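Local coordinates for glyoxalase-like domain protein (Staphylococcus aureus, PDB 3P8A) that is of unknown function but belongs to the glyoxalase-like (VOC) family, whose members commonly use a curved beta sheet to house a substrate or metal pocket, at residues 146-158 with 163-175. Numbering follows the deposited sequence.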
loop_
_atom_site.group_PDB
_atom_site.type_symbol
_atom_site.label_atom_id
_atom_site.label_comp_id
_atom_site.label_asym_id
_atom_site.label_seq_id
_atom_site.Cartn_x
_atom_site.Cartn_y
_atom_site.Cartn_z
ATOM N N LYS A 146 5.622 18.388 10.941
ATOM C CA LYS A 146 5.868 18.053 9.540
ATOM C C LYS A 146 6.615 16.740 9.336
ATOM O O LYS A 146 7.722 16.565 9.856
ATOM C CB LYS A 146 6.603 19.193 8.818
ATOM C CG LYS A 146 5.660 20.248 8.258
ATOM C CD LYS A 146 6.303 21.623 8.166
ATOM C CE LYS A 146 5.983 22.506 9.354
ATOM N NZ LYS A 146 6.788 23.758 9.341
ATOM N N VAL A 147 6.024 15.830 8.543
ATOM C CA VAL A 147 6.648 14.552 8.206
ATOM C C VAL A 147 6.927 14.553 6.708
ATOM O O VAL A 147 6.044 14.914 5.936
ATOM C CB VAL A 147 5.873 13.291 8.702
ATOM C CG1 VAL A 147 5.891 13.188 10.229
ATOM C CG2 VAL A 147 4.447 13.257 8.184
ATOM N N LYS A 148 8.167 14.238 6.298
ATOM C CA LYS A 148 8.552 14.275 4.884
ATOM C C LYS A 148 8.958 12.924 4.287
ATOM O O LYS A 148 9.503 12.046 4.973
ATOM C CB LYS A 148 9.640 15.333 4.617
ATOM C CG LYS A 148 9.226 16.763 4.961
ATOM C CD LYS A 148 9.880 17.803 4.051
ATOM C CE LYS A 148 11.109 18.447 4.638
ATOM N NZ LYS A 148 11.566 19.594 3.812
ATOM N N TRP A 149 8.665 12.760 2.995
ATOM C CA TRP A 149 9.009 11.557 2.250
ATOM C C TRP A 149 9.029 11.814 0.748
ATOM O O TRP A 149 8.587 12.874 0.285
ATOM C CB TRP A 149 8.064 10.384 2.625
ATOM C CG TRP A 149 6.646 10.525 2.165
ATOM C CD1 TRP A 149 6.100 9.986 1.040
ATOM C CD2 TRP A 149 5.585 11.233 2.827
ATOM N NE1 TRP A 149 4.756 10.263 0.983
ATOM C CE2 TRP A 149 4.410 11.029 2.068
ATOM C CE3 TRP A 149 5.504 12.003 4.007
ATOM C CZ2 TRP A 149 3.184 11.609 2.415
ATOM C CZ3 TRP A 149 4.283 12.557 4.360
ATOM C CH2 TRP A 149 3.139 12.355 3.573
ATOM N N GLN A 150 9.545 10.838 0.001
ATOM C CA GLN A 150 9.569 10.841 -1.458
ATOM C C GLN A 150 8.880 9.587 -1.956
ATOM O O GLN A 150 9.040 8.520 -1.367
ATOM C CB GLN A 150 10.995 10.841 -2.018
ATOM C CG GLN A 150 11.851 12.027 -1.612
ATOM C CD GLN A 150 13.272 11.724 -2.002
ATOM O OE1 GLN A 150 14.114 11.355 -1.174
ATOM N NE2 GLN A 150 13.531 11.723 -3.296
ATOM N N LEU A 151 8.148 9.713 -3.057
ATOM C CA LEU A 151 7.484 8.590 -3.711
ATOM C C LEU A 151 8.041 8.416 -5.127
ATOM O O LEU A 151 8.441 9.388 -5.761
ATOM C CB LEU A 151 5.964 8.793 -3.780
ATOM C CG LEU A 151 5.228 8.948 -2.443
ATOM C CD1 LEU A 151 3.769 9.120 -2.676
ATOM C CD2 LEU A 151 5.442 7.749 -1.537
ATOM N N LEU A 152 8.069 7.182 -5.617
ATOM C CA LEU A 152 8.501 6.867 -6.978
ATOM C C LEU A 152 7.469 5.888 -7.510
ATOM O O LEU A 152 7.075 4.951 -6.806
ATOM C CB LEU A 152 9.905 6.258 -6.991
ATOM C CG LEU A 152 10.496 5.866 -8.363
ATOM C CD1 LEU A 152 10.946 7.090 -9.156
ATOM C CD2 LEU A 152 11.628 4.895 -8.175
ATOM N N TYR A 153 6.971 6.159 -8.710
ATOM C CA TYR A 153 5.951 5.338 -9.327
ATOM C C TYR A 153 6.439 4.655 -10.568
ATOM O O TYR A 153 7.248 5.223 -11.308
ATOM C CB TYR A 153 4.760 6.192 -9.704
ATOM C CG TYR A 153 4.076 6.832 -8.516
ATOM C CD1 TYR A 153 3.124 6.137 -7.779
ATOM C CD2 TYR A 153 4.304 8.166 -8.193
ATOM C CE1 TYR A 153 2.471 6.724 -6.701
ATOM C CE2 TYR A 153 3.622 8.779 -7.140
ATOM C CZ TYR A 153 2.722 8.044 -6.385
ATOM O OH TYR A 153 2.018 8.628 -5.375
ATOM N N ILE A 154 5.884 3.476 -10.840
ATOM C CA ILE A 154 6.144 2.760 -12.082
ATOM C C ILE A 154 5.067 3.173 -13.076
ATOM O O ILE A 154 3.885 3.161 -12.747
ATOM C CB ILE A 154 6.168 1.233 -11.847
ATOM C CG1 ILE A 154 7.408 0.844 -11.014
ATOM C CG2 ILE A 154 6.113 0.463 -13.194
ATOM C CD1 ILE A 154 7.342 -0.536 -10.433
HETATM N N MSE A 155 5.470 3.550 -14.296
HETATM C CA MSE A 155 4.515 3.879 -15.344
HETATM C C MSE A 155 4.589 2.830 -16.478
HETATM O O MSE A 155 5.369 2.963 -17.431
HETATM C CB MSE A 155 4.712 5.304 -15.847
HETATM C CG MSE A 155 3.449 5.891 -16.395
HETATM SE SE MSE A 155 3.854 6.904 -17.960
HETATM C CE MSE A 155 3.687 5.428 -19.248
ATOM N N ASN A 156 3.805 1.765 -16.337
ATOM C CA ASN A 156 3.773 0.685 -17.314
ATOM C C ASN A 156 3.093 1.122 -18.614
ATOM O O ASN A 156 1.937 1.553 -18.584
ATOM C CB ASN A 156 3.123 -0.570 -16.724
ATOM C CG ASN A 156 3.270 -1.829 -17.550
ATOM O OD1 ASN A 156 2.541 -2.802 -17.355
ATOM N ND2 ASN A 156 4.213 -1.857 -18.480
ATOM N N GLN A 157 3.841 1.028 -19.748
ATOM C CA GLN A 157 3.391 1.391 -21.099
ATOM C C GLN A 157 2.392 0.363 -21.633
ATOM O O GLN A 157 1.537 0.699 -22.460
ATOM C CB GLN A 157 4.582 1.535 -22.055
ATOM C CG GLN A 157 4.662 2.909 -22.738
ATOM C CD GLN A 157 5.427 3.958 -21.954
ATOM O OE1 GLN A 157 6.244 3.658 -21.071
ATOM N NE2 GLN A 157 5.205 5.221 -22.290
ATOM N N ASP A 158 2.501 -0.884 -21.149
ATOM C CA ASP A 158 1.595 -1.970 -21.474
ATOM C C ASP A 158 0.432 -1.916 -20.448
ATOM O O ASP A 158 0.405 -1.034 -19.579
ATOM C CB ASP A 158 2.359 -3.317 -21.425
ATOM C CG ASP A 158 2.077 -4.344 -22.517
ATOM O OD1 ASP A 158 1.640 -5.473 -22.172
ATOM O OD2 ASP A 158 2.384 -4.059 -23.709
ATOM N N LYS A 163 -2.939 -2.062 -10.167
ATOM C CA LYS A 163 -2.161 -0.831 -10.071
ATOM C C LYS A 163 -0.809 -1.201 -9.480
ATOM O O LYS A 163 -0.775 -1.876 -8.441
ATOM C CB LYS A 163 -2.850 0.228 -9.193
ATOM C CG LYS A 163 -2.195 1.599 -9.307
ATOM C CD LYS A 163 -2.725 2.351 -10.494
ATOM C CE LYS A 163 -2.242 3.776 -10.489
ATOM N NZ LYS A 163 -2.900 4.520 -11.595
ATOM N N PRO A 164 0.311 -0.842 -10.161
ATOM C CA PRO A 164 1.621 -1.225 -9.636
ATOM C C PRO A 164 1.898 -0.678 -8.243
ATOM O O PRO A 164 1.701 0.518 -8.004
ATOM C CB PRO A 164 2.609 -0.598 -10.652
ATOM C CG PRO A 164 1.825 -0.491 -11.919
ATOM C CD PRO A 164 0.453 -0.084 -11.427
ATOM N N PRO A 165 2.434 -1.519 -7.340
ATOM C CA PRO A 165 2.899 -1.005 -6.040
ATOM C C PRO A 165 3.928 0.109 -6.281
ATOM O O PRO A 165 4.612 0.116 -7.315
ATOM C CB PRO A 165 3.586 -2.220 -5.405
ATOM C CG PRO A 165 2.931 -3.387 -6.038
ATOM C CD PRO A 165 2.700 -2.970 -7.461
ATOM N N PHE A 166 4.008 1.064 -5.353
ATOM C CA PHE A 166 4.900 2.208 -5.484
ATOM C C PHE A 166 5.904 2.231 -4.346
ATOM O O PHE A 166 5.808 1.414 -3.429
ATOM C CB PHE A 166 4.113 3.523 -5.630
ATOM C CG PHE A 166 3.260 3.887 -4.441
ATOM C CD1 PHE A 166 1.990 3.347 -4.286
ATOM C CD2 PHE A 166 3.709 4.805 -3.496
ATOM C CE1 PHE A 166 1.199 3.697 -3.193
ATOM C CE2 PHE A 166 2.908 5.164 -2.414
ATOM C CZ PHE A 166 1.656 4.616 -2.273
ATOM N N PHE A 167 6.912 3.109 -4.452
ATOM C CA PHE A 167 8.024 3.139 -3.511
ATOM C C PHE A 167 8.012 4.372 -2.640
ATOM O O PHE A 167 7.606 5.438 -3.085
ATOM C CB PHE A 167 9.359 3.097 -4.296
ATOM C CG PHE A 167 9.518 1.922 -5.241
ATOM C CD1 PHE A 167 10.108 0.740 -4.811
ATOM C CD2 PHE A 167 9.143 2.028 -6.578
ATOM C CE1 PHE A 167 10.269 -0.343 -5.689
ATOM C CE2 PHE A 167 9.291 0.943 -7.448
ATOM C CZ PHE A 167 9.893 -0.226 -7.001
ATOM N N ILE A 168 8.508 4.226 -1.421
ATOM C CA ILE A 168 8.615 5.299 -0.464
ATOM C C ILE A 168 10.001 5.324 0.176
ATOM O O ILE A 168 10.547 4.292 0.559
ATOM C CB ILE A 168 7.485 5.260 0.635
ATOM C CG1 ILE A 168 7.425 6.591 1.447
ATOM C CG2 ILE A 168 7.604 4.019 1.581
ATOM C CD1 ILE A 168 6.043 6.808 2.194
ATOM N N GLN A 169 10.522 6.528 0.334
ATOM C CA GLN A 169 11.739 6.780 1.083
ATOM C C GLN A 169 11.395 7.915 2.045
ATOM O O GLN A 169 11.129 9.046 1.626
ATOM C CB GLN A 169 12.948 7.146 0.210
ATOM C CG GLN A 169 14.244 7.110 1.045
ATOM C CD GLN A 169 15.430 7.699 0.334
ATOM O OE1 GLN A 169 15.784 7.304 -0.777
ATOM N NE2 GLN A 169 16.109 8.603 1.002
ATOM N N TRP A 170 11.348 7.574 3.329
ATOM C CA TRP A 170 11.068 8.519 4.414
ATOM C C TRP A 170 12.313 9.393 4.641
ATOM O O TRP A 170 13.438 8.864 4.648
ATOM C CB TRP A 170 10.720 7.725 5.695
ATOM C CG TRP A 170 9.423 6.986 5.597
ATOM C CD1 TRP A 170 9.254 5.646 5.399
ATOM C CD2 TRP A 170 8.109 7.544 5.705
ATOM N NE1 TRP A 170 7.914 5.342 5.347
ATOM C CE2 TRP A 170 7.188 6.481 5.572
ATOM C CE3 TRP A 170 7.616 8.838 5.939
ATOM C CZ2 TRP A 170 5.798 6.680 5.621
ATOM C CZ3 TRP A 170 6.240 9.038 5.954
ATOM C CH2 TRP A 170 5.347 7.968 5.786
ATOM N N GLU A 171 12.119 10.723 4.808
ATOM C CA GLU A 171 13.227 11.654 5.092
ATOM C C GLU A 171 13.943 11.180 6.361
ATOM O O GLU A 171 15.152 10.945 6.335
ATOM C CB GLU A 171 12.724 13.106 5.199
ATOM C CG GLU A 171 13.391 14.074 4.229
ATOM C CD GLU A 171 13.330 13.753 2.743
ATOM O OE1 GLU A 171 14.415 13.642 2.126
ATOM O OE2 GLU A 171 12.211 13.643 2.188
ATOM N N GLU A 172 13.160 10.910 7.422
ATOM C CA GLU A 172 13.615 10.337 8.693
ATOM C C GLU A 172 14.283 8.973 8.423
ATOM O O GLU A 172 13.804 8.175 7.605
ATOM C CB GLU A 172 12.426 10.174 9.648
ATOM C CG GLU A 172 12.759 10.361 11.113
ATOM C CD GLU A 172 11.584 10.880 11.917
ATOM O OE1 GLU A 172 11.455 12.119 12.048
ATOM O OE2 GLU A 172 10.760 10.050 12.367
ATOM N N SER A 173 15.426 8.752 9.065
ATOM C CA SER A 173 16.234 7.554 8.907
ATOM C C SER A 173 15.521 6.278 9.372
ATOM O O SER A 173 14.496 6.314 10.065
ATOM C CB SER A 173 17.558 7.703 9.660
ATOM O OG SER A 173 18.198 8.952 9.440
ATOM N N ASP A 174 16.085 5.149 8.950
ATOM C CA ASP A 174 15.690 3.811 9.341
ATOM C C ASP A 174 16.890 3.329 10.213
ATOM O O ASP A 174 18.027 3.293 9.728
ATOM C CB ASP A 174 15.488 2.932 8.096
ATOM C CG ASP A 174 14.720 1.644 8.298
ATOM O OD1 ASP A 174 14.938 0.973 9.333
ATOM O OD2 ASP A 174 13.966 1.260 7.389
ATOM N N SER A 175 16.675 3.089 11.519
ATOM C CA SER A 175 15.362 3.119 12.149
ATOM C C SER A 175 15.117 4.297 13.114
ATOM O O SER A 175 14.819 4.070 14.287
ATOM C CB SER A 175 15.052 1.768 12.789
ATOM O OG SER A 175 14.277 0.940 11.936
HETATM O O HOH W 1 10.077 11.118 7.486
HETATM O O HOH W 2 13.182 10.863 1.200
HETATM O O HOH W 3 4.205 2.511 -9.045
#
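Strands 147-155 and 166-170 form an antiparallel beta hairpin, with Gln150 facing Gln169 and Leu152 facing Phe167 as its two hydrogen-bonded pairs. The Gln150 N to Gln169 O bond is 2.9 Å, and Gln169 N returns a bond to Gln150 O. Phe167 N to Leu152 O is nearly straight at 173°. Beyond the non-hydrogen-bonded pair Trp149-Trp170, Glu171 N bonds to Lys148 O at 2.9 Å, while one water joins the same oxygen to Glu172 N. At the other end direct pairing gives way to a water that accepts from Ile154 N and donates to Pro165 O.

One face of the sheet carries Trp149, Leu151, Ile168 and Trp170. The two indoles lie side by side, Trp149 CE3 3.6 Å from Trp170 CZ3, with the Trp149 five-membered ring and the Trp170 six-membered ring inclined at 51°. With chi1 at -167°, CG1 of Ile168 is turned directly opposite the backbone nitrogen, and CD1 comes within 3.4 Å of Trp149 CD1 and over one face of the Trp170 ring. Leu151 CD2 touches the edge of the Phe166 ring, 3.7 Å from CE2. A glycerol, probably from the crystallisation liquor, lies about 4 Å from the Trp149 side chain (nearest atoms) and may mark a pocket.

On the reverse face Leu152 runs beside Phe167, whose CE2 meets Ile154 CD1 at 3.9 Å. A water donates to both Gln150 OE1 and Gln169 O, while Gln169 OE1 accepts from Ile117 N and Glu171 OE2 from Gln136 NE2.

Within the eight-stranded sheet the hairpin is flanked by strand 130-139, bonded to 147-155, and strand 106-113, whose Cys111 touches Phe166 and Ile168; helix 201-212 packs against Ile154 and Pro165.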